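Local coordinates for genome polyprotein (Chicken sicinivirus JSY, PDB 6QWT) that is the 3Dpol RNA-dependent RNA polymerase portion of the viral polyprotein and probably copies the viral RNA genome during replication, at residues S206-D211 and T300-S305; R328-G333 and V379-R384. All coordinates share one frame; numbering follows the deposited sequence.

Contact 1. Residues S206-D211 and T300-S305; sequences SAVGCD and TSILNS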
loop_
_atom_site.group_PDB
_atom_site.type_symbol
_atom_site.label_atom_id
_atom_site.label_comp_id
_atom_site.label_asym_id
_atom_site.label_seq_id
_atom_site.Cartn_x
_atom_site.Cartn_y
_atom_site.Cartn_z
ATOM N N SER A 206 1.394 7.145 10.174
ATOM C CA SER A 206 1.365 6.689 8.792
ATOM C C SER A 206 2.682 7.000 8.096
ATOM O O SER A 206 3.212 8.111 8.209
ATOM C CB SER A 206 0.211 7.337 8.025
ATOM O OG SER A 206 0.304 7.045 6.645
ATOM N N ALA A 207 3.195 6.015 7.362
ATOM C CA ALA A 207 4.397 6.172 6.558
ATOM C C ALA A 207 4.088 6.378 5.081
ATOM O O ALA A 207 5.014 6.416 4.265
ATOM C CB ALA A 207 5.313 4.959 6.734
ATOM N N VAL A 208 2.809 6.514 4.720
ATOM C CA VAL A 208 2.437 6.692 3.320
ATOM C C VAL A 208 3.019 7.996 2.795
ATOM O O VAL A 208 2.940 9.044 3.448
ATOM C CB VAL A 208 0.910 6.656 3.169
ATOM C CG1 VAL A 208 0.502 7.011 1.746
ATOM C CG2 VAL A 208 0.376 5.287 3.568
ATOM N N GLY A 209 3.610 7.934 1.602
ATOM C CA GLY A 209 4.289 9.069 1.017
ATOM C C GLY A 209 5.751 9.186 1.381
ATOM O O GLY A 209 6.391 10.175 1.003
ATOM N N CYS A 210 6.301 8.213 2.098
ATOM C CA CYS A 210 7.686 8.291 2.525
ATOM C C CYS A 210 8.632 7.957 1.382
ATOM O O CYS A 210 8.288 7.230 0.445
ATOM C CB CYS A 210 7.949 7.343 3.691
ATOM S SG CYS A 210 8.090 5.617 3.193
ATOM N N ASP A 211 9.833 8.516 1.465
ATOM C CA ASP A 211 10.945 8.170 0.592
ATOM C C ASP A 211 11.964 7.434 1.448
ATOM O O ASP A 211 12.652 8.063 2.266
ATOM C CB ASP A 211 11.559 9.429 -0.030
ATOM C CG ASP A 211 12.660 9.115 -1.019
ATOM O OD1 ASP A 211 12.591 8.055 -1.676
ATOM O OD2 ASP A 211 13.594 9.936 -1.141
ATOM N N THR A 300 -6.487 4.990 -0.498
ATOM C CA THR A 300 -6.841 3.826 0.309
ATOM C C THR A 300 -5.724 3.460 1.277
ATOM O O THR A 300 -6.000 2.993 2.387
ATOM C CB THR A 300 -7.205 2.641 -0.601
ATOM O OG1 THR A 300 -8.582 2.296 -0.407
ATOM C CG2 THR A 300 -6.334 1.414 -0.327
ATOM N N SER A 301 -4.465 3.691 0.891
ATOM C CA SER A 301 -3.361 3.436 1.806
ATOM C C SER A 301 -3.377 4.412 2.975
ATOM O O SER A 301 -2.954 4.056 4.080
ATOM C CB SER A 301 -2.030 3.504 1.055
ATOM O OG SER A 301 -1.840 4.779 0.468
ATOM N N ILE A 302 -3.857 5.638 2.751
ATOM C CA ILE A 302 -3.962 6.613 3.834
ATOM C C ILE A 302 -5.032 6.184 4.830
ATOM O O ILE A 302 -4.807 6.177 6.045
ATOM C CB ILE A 302 -4.243 8.018 3.268
ATOM C CG1 ILE A 302 -2.956 8.642 2.729
ATOM C CG2 ILE A 302 -4.851 8.922 4.332
ATOM C CD1 ILE A 302 -1.916 8.856 3.792
ATOM N N LEU A 303 -6.215 5.822 4.326
ATOM C CA LEU A 303 -7.285 5.358 5.202
ATOM C C LEU A 303 -6.965 4.000 5.817
ATOM O O LEU A 303 -7.374 3.726 6.951
ATOM C CB LEU A 303 -8.605 5.302 4.431
ATOM C CG LEU A 303 -8.996 6.613 3.738
ATOM C CD1 LEU A 303 -10.309 6.473 2.986
ATOM C CD2 LEU A 303 -9.073 7.754 4.743
ATOM N N ASN A 304 -6.238 3.143 5.093
ATOM C CA ASN A 304 -5.806 1.873 5.669
ATOM C C ASN A 304 -4.861 2.093 6.842
ATOM O O ASN A 304 -4.934 1.375 7.847
ATOM C CB ASN A 304 -5.131 1.007 4.606
ATOM C CG ASN A 304 -6.092 0.035 3.953
ATOM O OD1 ASN A 304 -7.260 0.355 3.720
ATOM N ND2 ASN A 304 -5.603 -1.162 3.652
ATOM N N SER A 305 -3.952 3.067 6.719
ATOM C CA SER A 305 -3.065 3.417 7.827
ATOM C C SER A 305 -3.865 3.788 9.063
ATOM O O SER A 305 -3.585 3.312 10.169
ATOM C CB SER A 305 -2.151 4.577 7.433
ATOM O OG SER A 305 -1.194 4.179 6.474
#
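In this picornaviral polymerase fold, the helix of motif B, which runs along residues 298-316 and packs against the palm sheet, receives Ser-206 and Val-208 from a connecting loop on the way to helix 212-222. Val-208 carries most of the contact. Its CG1 stands anti to the backbone N (chi1 173°), and the two methyls part over the helix: CG1 comes up to OG of Ser-301 at 3.5 Å, while CG2 sits against OG of Ser-305, one helical turn further on. Ile-302 fills the flank, its side chain crossing that of Val-208 obliquely, with CD1 3.6 Å from CB of Val-208. The Ile-302 side chain also touches Phe-194 and Met-197 of helix 191-198, so the valine joins an apolar patch shared with a second helix.

Two residues earlier in the loop, Ser-206 meets Ser-305 through CB and OG, the two CB atoms lying 3.7 Å apart. OG of Ser-206 is 3.2 Å from OG of Ser-305, a weak bond at best, since the proton of Ser-206 has another acceptor within reach. Val-208 is itself the second residue of a type II turn from Ala-207 to Cys-210, with Gly-209 in third place at positive phi.

The hydroxyls facing Val-208 are occupied within their own helix. OG of Ser-301 bonds to the carbonyl O of Val-298, near the start of the helix. OG of Ser-305, anti to its carbonyl carbon (chi1 -70°), turns back along the helix and donates to O of Ser-301 at 3.0 Å. That same oxygen takes the ordinary helical bond from N of Ser-305, the two donors arriving from opposite faces of the carbonyl plane.

Contact 2. Residues R328-G333 and V379-R384; sequences RILCYG and VTFLKR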
loop_
_atom_site.group_PDB
_atom_site.type_symbol
_atom_site.label_atom_id
_atom_site.label_comp_id
_atom_site.label_asym_id
_atom_site.label_seq_id
_atom_site.Cartn_x
_atom_site.Cartn_y
_atom_site.Cartn_z
ATOM N N ARG A 328 4.198 4.579 20.089
ATOM C CA ARG A 328 4.318 5.112 18.739
ATOM C C ARG A 328 4.017 4.004 17.742
ATOM O O ARG A 328 4.488 2.875 17.899
ATOM C CB ARG A 328 5.710 5.696 18.474
ATOM C CG ARG A 328 5.971 6.017 17.004
ATOM C CD ARG A 328 7.282 6.755 16.818
ATOM N NE ARG A 328 7.270 8.067 17.457
ATOM C CZ ARG A 328 6.724 9.154 16.919
ATOM N NH1 ARG A 328 6.143 9.085 15.729
ATOM N NH2 ARG A 328 6.758 10.308 17.572
ATOM N N ILE A 329 3.231 4.335 16.720
ATOM C CA ILE A 329 2.871 3.403 15.660
ATOM C C ILE A 329 3.282 4.010 14.325
ATOM O O ILE A 329 3.187 5.227 14.132
ATOM C CB ILE A 329 1.360 3.076 15.687
ATOM C CG1 ILE A 329 1.004 2.300 16.960
ATOM C CG2 ILE A 329 0.950 2.276 14.457
ATOM C CD1 ILE A 329 -0.491 2.074 17.158
ATOM N N LEU A 330 3.774 3.168 13.417
ATOM C CA LEU A 330 4.084 3.586 12.053
ATOM C C LEU A 330 3.589 2.509 11.101
ATOM O O LEU A 330 4.019 1.355 11.188
ATOM C CB LEU A 330 5.583 3.828 11.863
ATOM C CG LEU A 330 5.996 4.476 10.537
ATOM C CD1 LEU A 330 5.493 5.911 10.444
ATOM C CD2 LEU A 330 7.504 4.428 10.389
ATOM N N CYS A 331 2.693 2.891 10.196
ATOM C CA CYS A 331 1.974 1.956 9.347
ATOM C C CYS A 331 2.119 2.348 7.884
ATOM O O CYS A 331 2.137 3.535 7.540
ATOM C CB CYS A 331 0.482 1.910 9.724
ATOM S SG CYS A 331 0.112 1.095 11.292
ATOM N N TYR A 332 2.220 1.333 7.029
ATOM C CA TYR A 332 2.050 1.489 5.582
ATOM C C TYR A 332 1.244 0.281 5.114
ATOM O O TYR A 332 1.791 -0.816 4.978
ATOM C CB TYR A 332 3.383 1.590 4.845
ATOM C CG TYR A 332 3.282 2.246 3.471
ATOM C CD1 TYR A 332 4.155 3.264 3.095
ATOM C CD2 TYR A 332 2.312 1.850 2.555
ATOM C CE1 TYR A 332 4.062 3.866 1.847
ATOM C CE2 TYR A 332 2.210 2.447 1.310
ATOM C CZ TYR A 332 3.087 3.453 0.962
ATOM O OH TYR A 332 2.986 4.043 -0.276
ATOM N N GLY A 333 -0.044 0.488 4.860
ATOM C CA GLY A 333 -0.906 -0.632 4.512
ATOM C C GLY A 333 -1.058 -1.572 5.693
ATOM O O GLY A 333 -1.439 -1.167 6.796
ATOM N N VAL A 379 14.344 -5.158 13.375
ATOM C CA VAL A 379 13.038 -4.962 12.761
ATOM C C VAL A 379 13.191 -4.698 11.268
ATOM O O VAL A 379 14.169 -4.093 10.814
ATOM C CB VAL A 379 12.319 -3.805 13.490
ATOM C CG1 VAL A 379 12.108 -2.611 12.571
ATOM C CG2 VAL A 379 11.021 -4.281 14.119
ATOM N N THR A 380 12.221 -5.178 10.489
ATOM C CA THR A 380 12.115 -4.866 9.069
ATOM C C THR A 380 10.807 -4.131 8.812
ATOM O O THR A 380 9.770 -4.465 9.394
ATOM C CB THR A 380 12.177 -6.124 8.190
ATOM O OG1 THR A 380 10.995 -6.910 8.388
ATOM C CG2 THR A 380 13.406 -6.957 8.525
ATOM N N PHE A 381 10.867 -3.126 7.942
ATOM C CA PHE A 381 9.708 -2.319 7.577
ATOM C C PHE A 381 9.766 -2.092 6.077
ATOM O O PHE A 381 10.754 -1.546 5.576
ATOM C CB PHE A 381 9.699 -0.985 8.334
ATOM C CG PHE A 381 8.443 -0.182 8.142
ATOM C CD1 PHE A 381 7.197 -0.758 8.341
ATOM C CD2 PHE A 381 8.507 1.151 7.765
ATOM C CE1 PHE A 381 6.038 -0.021 8.168
ATOM C CE2 PHE A 381 7.353 1.894 7.591
ATOM C CZ PHE A 381 6.116 1.307 7.792
ATOM N N LEU A 382 8.718 -2.510 5.366
ATOM C CA LEU A 382 8.708 -2.498 3.903
ATOM C C LEU A 382 9.913 -3.262 3.354
ATOM O O LEU A 382 10.627 -2.799 2.459
ATOM C CB LEU A 382 8.667 -1.067 3.362
ATOM C CG LEU A 382 7.503 -0.188 3.828
ATOM C CD1 LEU A 382 7.722 1.262 3.414
ATOM C CD2 LEU A 382 6.180 -0.714 3.286
ATOM N N LYS A 383 10.147 -4.444 3.929
ATOM C CA LYS A 383 11.223 -5.354 3.539
ATOM C C LYS A 383 12.617 -4.770 3.773
ATOM O O LYS A 383 13.597 -5.261 3.201
ATOM C CB LYS A 383 11.078 -5.790 2.075
ATOM C CG LYS A 383 9.824 -6.612 1.782
ATOM C CD LYS A 383 9.787 -7.061 0.324
ATOM C CE LYS A 383 9.598 -8.570 0.204
ATOM N NZ LYS A 383 10.212 -9.120 -1.046
ATOM N N ARG A 384 12.748 -3.746 4.619
ATOM C CA ARG A 384 14.024 -3.067 4.812
ATOM C C ARG A 384 14.412 -3.035 6.284
ATOM O O ARG A 384 13.578 -2.756 7.150
ATOM C CB ARG A 384 13.976 -1.628 4.279
ATOM C CG ARG A 384 13.689 -1.508 2.789
ATOM C CD ARG A 384 13.011 -0.177 2.490
ATOM N NE ARG A 384 13.127 0.222 1.090
ATOM C CZ ARG A 384 12.216 -0.046 0.158
ATOM N NH1 ARG A 384 11.121 -0.726 0.474
ATOM N NH2 ARG A 384 12.398 0.364 -1.090
#
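Phe-381 presents the tip of its ring to Leu-330 and to the backbone leading into Tyr-332. CE2 lies 3.8 Å from CD2 of Leu-330, whose side chain crosses the phenylalanine at about a right angle, and CZ lies 4.0 Å from N of Tyr-332, which meets the ring at its edge, near the ring plane. Leu-382, next in sequence, takes the neighbouring place: its CD2 touches CB of Tyr-332 at 3.9 Å, and its CG sits over the centre of the Phe-381 ring, 4.2 Å above the plane. The tyrosine's CG is anti to its backbone N (chi1 -159°), and beyond CB and the near part of the ring the side chain leads away from the contact.

The Phe-Leu-Lys-Arg sequence is the motif E signature of picornaviral polymerases, and here it makes a type I' turn. Backbone bonds between Phe-381 and Arg-384 close it in both directions, and NH1 of Arg-384 adds a bond of 2.9 Å to O of Leu-382. Opposite it is the motif C strand, whose last residue is Tyr-332; Gly-333 follows in the turn, and the two begin the Tyr-Gly-Asp-Asp signature. Further out, Leu-337 and Asp-335 of the next strand pack on Phe-381, while Phe-219 of helix 212-222 packs on Leu-330.

No hydrogen bond joins the two segments. Motif E is therefore fitted to the motif C strand mainly through apolar side chains, with the Phe-381 ring edge against the Tyr-332 backbone, and the polar bonds within the turn serve to fix its own shape.

Overall arrangement
Both segments of contact 1 precede those of contact 2 in the sequence, and their centres lie 11 Å apart in the palm. Helix 298-316 is followed in the chain, after a connecting loop, by strand 327-332, an outer strand of the four-stranded antiparallel sheet. The loop of residues 206-211 ties both together: N of Ala-207 probably donates to O of Cys-331 (2.7 Å), and CA of Val-208 packs on CE1 of Tyr-332. Its Ala-207 side chain also touches Phe-381. One loop thus lies between the motif B helix, the motif C strand and the motif E turn, helping to set three polymerase motifs relative to one another.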